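Local coordinates for putative uncharacterized protein TB39.8 (Mycobacterium tuberculosis, PDB 3PO8) that regulates cell growth and peptidoglycan synthesis by binding MviN, the piece described here being its phosphothreonine-recognising FHA domain, at residues E48-W51 against A56-A59; Q75-Q78 against G82-I85. All blocks are in the same frame, centred on the assembly; numbering follows the deposited sequence.

Contact 1: residues E48-W51 against A56-A59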
ATOM      1  N   GLU A  48       6.180   2.844   0.918  1.00 10.36           N
ATOM      2  CA  GLU A  48       5.538   3.686   1.891  1.00 11.90           C
ATOM      3  C   GLU A  48       4.359   4.365   1.266  1.00 10.40           C
ATOM      4  O   GLU A  48       4.382   4.685   0.094  1.00 11.29           O
ATOM      5  CB  GLU A  48       6.528   4.711   2.445  1.00 13.76           C
ATOM      6  CG  GLU A  48       6.812   5.913   1.628  1.00 17.57           C
ATOM      7  CD  GLU A  48       7.482   7.057   2.429  1.00 19.96           C
ATOM      8  OE1 GLU A  48       7.337   7.157   3.688  1.00 23.72           O
ATOM      9  OE2 GLU A  48       8.145   7.862   1.754  1.00 26.53           O
ATOM     10  N   ILE A  49       3.316   4.573   2.049  1.00  9.78           N
ATOM     11  CA  ILE A  49       2.208   5.419   1.641  1.00 10.02           C
ATOM     12  C   ILE A  49       2.144   6.545   2.650  1.00  9.38           C
ATOM     13  O   ILE A  49       1.998   6.303   3.848  1.00 11.64           O
ATOM     14  CB  ILE A  49       0.872   4.702   1.546  1.00 10.11           C
ATOM     15  CG1 ILE A  49       0.954   3.596   0.489  1.00 11.10           C
ATOM     16  CG2 ILE A  49      -0.215   5.688   1.149  1.00 12.53           C
ATOM     17  CD1 ILE A  49      -0.194   2.598   0.442  1.00 11.89           C
ATOM     18  N   ARG A  50       2.275   7.767   2.151  1.00  9.25           N
ATOM     19  CA  ARG A  50       2.231   8.975   2.956  1.00  9.78           C
ATOM     20  C   ARG A  50       0.845   9.573   2.881  1.00  9.93           C
ATOM     21  O   ARG A  50       0.367   9.828   1.797  1.00 11.11           O
ATOM     22  CB  ARG A  50       3.287   9.939   2.455  1.00  9.98           C
ATOM     23  CG  ARG A  50       4.686   9.322   2.604  1.00 12.37           C
ATOM     24  CD  ARG A  50       5.830  10.300   2.409  1.00 14.86           C
ATOM     25  NE  ARG A  50       5.734  11.026   1.158  1.00 16.10           N
ATOM     26  CZ  ARG A  50       6.359  10.707   0.024  1.00 20.58           C
ATOM     27  NH1 ARG A  50       7.132   9.643  -0.062  1.00 22.14           N
ATOM     28  NH2 ARG A  50       6.184  11.463  -1.046  1.00 21.80           N
ATOM     29  N   TRP A  51       0.218   9.782   4.035  1.00 10.77           N
ATOM     30  CA  TRP A  51      -1.168  10.228   4.092  1.00 11.32           C
ATOM     31  C   TRP A  51      -1.302  11.475   4.955  1.00 12.74           C
ATOM     32  O   TRP A  51      -0.825  11.503   6.071  1.00 12.80           O
ATOM     33  CB  TRP A  51      -2.000   9.098   4.691  1.00 11.35           C
ATOM     34  CG  TRP A  51      -3.452   9.384   4.900  1.00 11.68           C
ATOM     35  CD1 TRP A  51      -4.118   9.329   6.086  1.00 14.10           C
ATOM     36  CD2 TRP A  51      -4.430   9.715   3.907  1.00 11.89           C
ATOM     37  NE1 TRP A  51      -5.441   9.622   5.894  1.00 15.52           N
ATOM     38  CE2 TRP A  51      -5.661   9.840   4.562  1.00 14.73           C
ATOM     39  CE3 TRP A  51      -4.383   9.926   2.519  1.00 11.94           C
ATOM     40  CZ2 TRP A  51      -6.826  10.188   3.889  1.00 14.10           C
ATOM     41  CZ3 TRP A  51      -5.550  10.238   1.845  1.00 13.26           C
ATOM     42  CH2 TRP A  51      -6.757  10.373   2.537  1.00 14.65           C
ATOM     43  N   ALA A  56      -2.985  10.538  -0.716  1.00 11.33           N
ATOM     44  CA  ALA A  56      -2.160   9.392  -0.410  1.00 10.47           C
ATOM     45  C   ALA A  56      -1.110   9.258  -1.481  1.00 10.20           C
ATOM     46  O   ALA A  56      -1.435   9.012  -2.634  1.00 11.42           O
ATOM     47  CB  ALA A  56      -3.019   8.128  -0.368  1.00 11.38           C
ATOM     48  N   LEU A  57       0.148   9.431  -1.096  1.00  9.68           N
ATOM     49  CA  LEU A  57       1.287   9.309  -1.998  1.00 10.72           C
ATOM     50  C   LEU A  57       2.040   8.027  -1.709  1.00 11.07           C
ATOM     51  O   LEU A  57       2.572   7.821  -0.604  1.00 11.64           O
ATOM     52  CB  LEU A  57       2.228  10.485  -1.844  1.00 11.21           C
ATOM     53  CG  LEU A  57       1.628  11.838  -2.124  1.00 13.91           C
ATOM     54  CD1 LEU A  57       2.705  12.862  -1.882  1.00 16.96           C
ATOM     55  CD2 LEU A  57       1.120  11.931  -3.545  1.00 17.21           C
ATOM     56  N   LEU A  58       2.112   7.165  -2.698  1.00 10.12           N
ATOM     57  CA  LEU A  58       2.854   5.920  -2.609  1.00 10.45           C
ATOM     58  C   LEU A  58       4.277   6.088  -3.125  1.00 10.79           C
ATOM     59  O   LEU A  58       4.503   6.722  -4.136  1.00 11.46           O
ATOM     60  CB  LEU A  58       2.115   4.831  -3.399  1.00 10.62           C
ATOM     61  CG  LEU A  58       2.773   3.453  -3.468  1.00 11.20           C
ATOM     62  CD1 LEU A  58       1.676   2.372  -3.517  1.00 12.92           C
ATOM     63  CD2 LEU A  58       3.739   3.336  -4.645  1.00 13.12           C
ATOM     64  N   ALA A  59       5.248   5.485  -2.470  1.00 10.31           N
ATOM     65  CA  ALA A  59       6.632   5.498  -2.926  1.00 10.79           C
ATOM     66  C   ALA A  59       7.256   4.122  -2.749  1.00 10.78           C
ATOM     67  O   ALA A  59       7.247   3.571  -1.644  1.00 10.24           O
ATOM     68  CB  ALA A  59       7.431   6.533  -2.160  1.00 11.82           C
TER
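Glu48 to Trp51 and Ala56 to Ala59 run antiparallel as the two arms of a beta hairpin, their axes 4.5 Å apart at closest approach and 159° between their directions. Two hydrogen-bonded pairs, Glu48 with Ala59 and Arg50 with Leu57, supply four N-H...O bonds, of which Arg50 N to Leu57 O (2.8 Å) is the straightest at 173°. At the non-hydrogen-bonded pairs the strands close in, and Ile49 CA lies 3.3 Å from Leu57 O in a CA-H...O contact. Ile49, Trp51, Ala56 and Leu58 share the inner face. There Ile49 CG2, anti to its own backbone N, reaches along to Ala56 CB at 4.0 Å, while Trp51 turns the benzene edge of its indole to the start of the other strand: CE3 is 3.7 Å from Ala56 CB, and Ala56 N lies near the ring plane. Leu8 and Val6 from strand 4-10 of the other sheet, with Leu20, close over this face, part of the core of the FHA beta sandwich. On the other face Arg50 bends at chi3 (-53°) and swings its guanidinium back over the hairpin. NH2 comes obliquely to Leu57 CD1 and NH1 to Ala59 CB, each at 3.8 Å. NH1 also forms a salt bridge with Glu48 OE2 at 2.7 Å; OE2 lies in the guanidinium plane, whereas NH1 meets the carboxylate from above its plane. NH2 is paired with Glu76, and Glu48 OE1 with Ser24 OG. With a carboxylate on each terminal nitrogen, the guanidinium is probably restrained in rotation and its charge largely balanced, while NH1 and NH2 also rest on alanine and leucine carbons.

Contact 2: residues Q75-Q78 against G82-I85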
ATOM      1  N   GLN A  75       7.693   4.628  -9.210  1.00 13.71           N
ATOM      2  CA  GLN A  75       8.548   5.089  -8.123  1.00 14.55           C
ATOM      3  C   GLN A  75       7.566   5.729  -7.153  1.00 13.60           C
ATOM      4  O   GLN A  75       7.135   5.054  -6.208  1.00 13.52           O
ATOM      5  CB  GLN A  75       9.632   6.051  -8.611  1.00 16.15           C
ATOM      6  CG  GLN A  75      10.512   6.556  -7.514  1.00 19.66           C
ATOM      7  CD  GLN A  75      11.097   5.448  -6.664  1.00 22.09           C
ATOM      8  OE1 GLN A  75      11.730   4.527  -7.186  1.00 25.91           O
ATOM      9  NE2 GLN A  75      10.887   5.527  -5.348  1.00 24.33           N
ATOM     10  N   GLU A  76       7.175   6.987  -7.369  1.00 12.76           N
ATOM     11  CA  GLU A  76       6.058   7.584  -6.633  1.00 12.32           C
ATOM     12  C   GLU A  76       4.774   7.661  -7.443  1.00 11.23           C
ATOM     13  O   GLU A  76       4.777   7.759  -8.654  1.00 11.76           O
ATOM     14  CB  GLU A  76       6.412   8.951  -6.058  1.00 13.26           C
ATOM     15  CG  GLU A  76       7.610   8.892  -5.140  1.00 16.23           C
ATOM     16  CD  GLU A  76       7.609   9.900  -3.987  1.00 19.98           C
ATOM     17  OE1 GLU A  76       6.666  10.721  -3.863  1.00 22.80           O
ATOM     18  OE2 GLU A  76       8.579   9.849  -3.190  1.00 23.78           O
ATOM     19  N   TRP A  77       3.651   7.604  -6.759  1.00 10.05           N
ATOM     20  CA  TRP A  77       2.335   7.536  -7.394  1.00 10.81           C
ATOM     21  C   TRP A  77       1.304   8.140  -6.479  1.00 11.19           C
ATOM     22  O   TRP A  77       1.329   7.866  -5.290  1.00 12.72           O
ATOM     23  CB  TRP A  77       1.999   6.080  -7.672  1.00 10.32           C
ATOM     24  CG  TRP A  77       0.674   5.832  -8.299  1.00 10.71           C
ATOM     25  CD1 TRP A  77      -0.524   5.773  -7.671  1.00 10.85           C
ATOM     26  CD2 TRP A  77       0.411   5.622  -9.685  1.00 10.21           C
ATOM     27  NE1 TRP A  77      -1.525   5.525  -8.573  1.00 12.30           N
ATOM     28  CE2 TRP A  77      -0.980   5.438  -9.823  1.00 11.68           C
ATOM     29  CE3 TRP A  77       1.213   5.570 -10.826  1.00 12.12           C
ATOM     30  CZ2 TRP A  77      -1.571   5.175 -11.050  1.00 12.45           C
ATOM     31  CZ3 TRP A  77       0.615   5.324 -12.038  1.00 12.56           C
ATOM     32  CH2 TRP A  77      -0.762   5.133 -12.136  1.00 13.50           C
ATOM     33  N   GLN A  78       0.414   8.974  -6.995  1.00 11.09           N
ATOM     34  CA  GLN A  78      -0.673   9.489  -6.189  1.00 11.37           C
ATOM     35  C   GLN A  78      -1.859   8.565  -6.328  1.00 10.81           C
ATOM     36  O   GLN A  78      -2.362   8.392  -7.433  1.00 11.11           O
ATOM     37  CB  GLN A  78      -1.035  10.898  -6.606  1.00 11.83           C
ATOM     38  CG  GLN A  78      -2.138  11.484  -5.744  1.00 12.45           C
ATOM     39  CD  GLN A  78      -2.363  12.927  -5.949  1.00 14.07           C
ATOM     40  OE1 GLN A  78      -1.405  13.698  -6.043  1.00 16.05           O
ATOM     41  NE2 GLN A  78      -3.630  13.335  -5.967  1.00 17.36           N
ATOM     42  N   GLY A  82      -9.802   2.752  -5.976  1.00 11.34           N
ATOM     43  CA  GLY A  82      -9.828   1.659  -6.911  1.00 11.32           C
ATOM     44  C   GLY A  82      -8.486   1.217  -7.435  1.00 11.50           C
ATOM     45  O   GLY A  82      -8.423   0.239  -8.180  1.00 13.33           O
ATOM     46  N   ASP A  83      -7.429   1.936  -7.077  1.00 11.32           N
ATOM     47  CA  ASP A  83      -6.099   1.524  -7.531  1.00 11.34           C
ATOM     48  C   ASP A  83      -5.739   0.178  -6.958  1.00 11.68           C
ATOM     49  O   ASP A  83      -6.134  -0.164  -5.841  1.00 12.00           O
ATOM     50  CB  ASP A  83      -5.037   2.550  -7.152  1.00 11.43           C
ATOM     51  CG  ASP A  83      -5.053   3.793  -8.050  1.00 12.78           C
ATOM     52  OD1 ASP A  83      -5.790   3.847  -9.067  1.00 17.79           O
ATOM     53  OD2 ASP A  83      -4.272   4.735  -7.747  1.00 16.48           O
ATOM     54  N   VAL A  84      -5.018  -0.600  -7.749  1.00 11.04           N
ATOM     55  CA  VAL A  84      -4.566  -1.911  -7.324  1.00 11.53           C
ATOM     56  C   VAL A  84      -3.050  -1.923  -7.313  1.00 10.91           C
ATOM     57  O   VAL A  84      -2.383  -1.716  -8.351  1.00 11.33           O
ATOM     58  CB  VAL A  84      -5.143  -3.041  -8.192  1.00 11.87           C
ATOM     59  CG1 VAL A  84      -4.636  -4.380  -7.708  1.00 13.11           C
ATOM     60  CG2 VAL A  84      -6.677  -3.006  -8.116  1.00 12.65           C
ATOM     61  N   ILE A  85      -2.514  -2.090  -6.105  1.00  9.88           N
ATOM     62  CA  ILE A  85      -1.054  -2.145  -5.908  1.00  9.46           C
ATOM     63  C   ILE A  85      -0.583  -3.585  -5.989  1.00 10.48           C
ATOM     64  O   ILE A  85      -1.161  -4.441  -5.348  1.00 10.83           O
ATOM     65  CB  ILE A  85      -0.653  -1.568  -4.537  1.00  9.12           C
ATOM     66  CG1 ILE A  85      -1.206  -0.153  -4.361  1.00 10.64           C
ATOM     67  CG2 ILE A  85       0.880  -1.625  -4.397  1.00  9.95           C
ATOM     68  CD1 ILE A  85      -1.273   0.231  -2.912  1.00 12.39           C
TER
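Trp77 and Asp83 meet across a separation too wide for strand pairing: the nearest CA atoms, those of Gln78 and Asp83, are 9.7 Å apart, and no backbone hydrogen bond joins the segments 75-78 and 82-85. Residues 76-78 form a strand, whereas Gly82 and Asp83 lead into the strand that begins at Val84. The side chains of Trp77 and Asp83 both point toward the opposite segment and meet between the sheets. Trp77 holds its indole out from strand 76-78 with chi1 at 179°, CG opposite the backbone N, and presents the pyrrole edge, where NE1 donates to Asp83 OD2 at 3.0 Å with a nearly straight N-H...O angle of 164°. The carboxylate oxygen sits close to the indole plane, but the donor arrives from above the carboxylate plane, the two flat groups being turned 66° apart. Neighbouring ring atoms stay further off, CD1 lying 3.9 Å from Asp83 OD2, and the NE1 bond is the only hydrogen bond between the two segments. Strand 76-78 is an edge strand of one sheet of the FHA beta sandwich and strand 84-87 belongs to the other, making this a bond from sheet to sheet, near the loop that carries the chain between them. The same OD2 also accepts the backbone N-H of Ala80, its strongest polar partner, in that connecting loop, and OD1 receives the side-chain amide of Asn70. Three N-H donors grip the buried carboxylate, an environment that would be expected to favour its ionised form. Val69, on strand 68-69, packs against the side chains of both Trp77 and Asp83.

Overall arrangement
The hairpin of contact 1 comes first in the sequence, and both segments of contact 2 follow it; the centres lie 9 Å apart within one FHA domain. They share a sheet: strand 56-60, the second arm of the hairpin in contact 1, is flanked by strand 76-78, and Leu58 N probably hydrogen-bonds to Trp77 O at 2.8 Å. Ala59 CB also packs against Glu76 OE2 at 3.7 Å. Contact 1 pairs neighbouring strands within one sheet, whereas contact 2 ties its edge strand to the start of strand 84-87 in the other. Both belong to the sandwich framework of the FHA domain, whose loops in this family carry the phosphothreonine site.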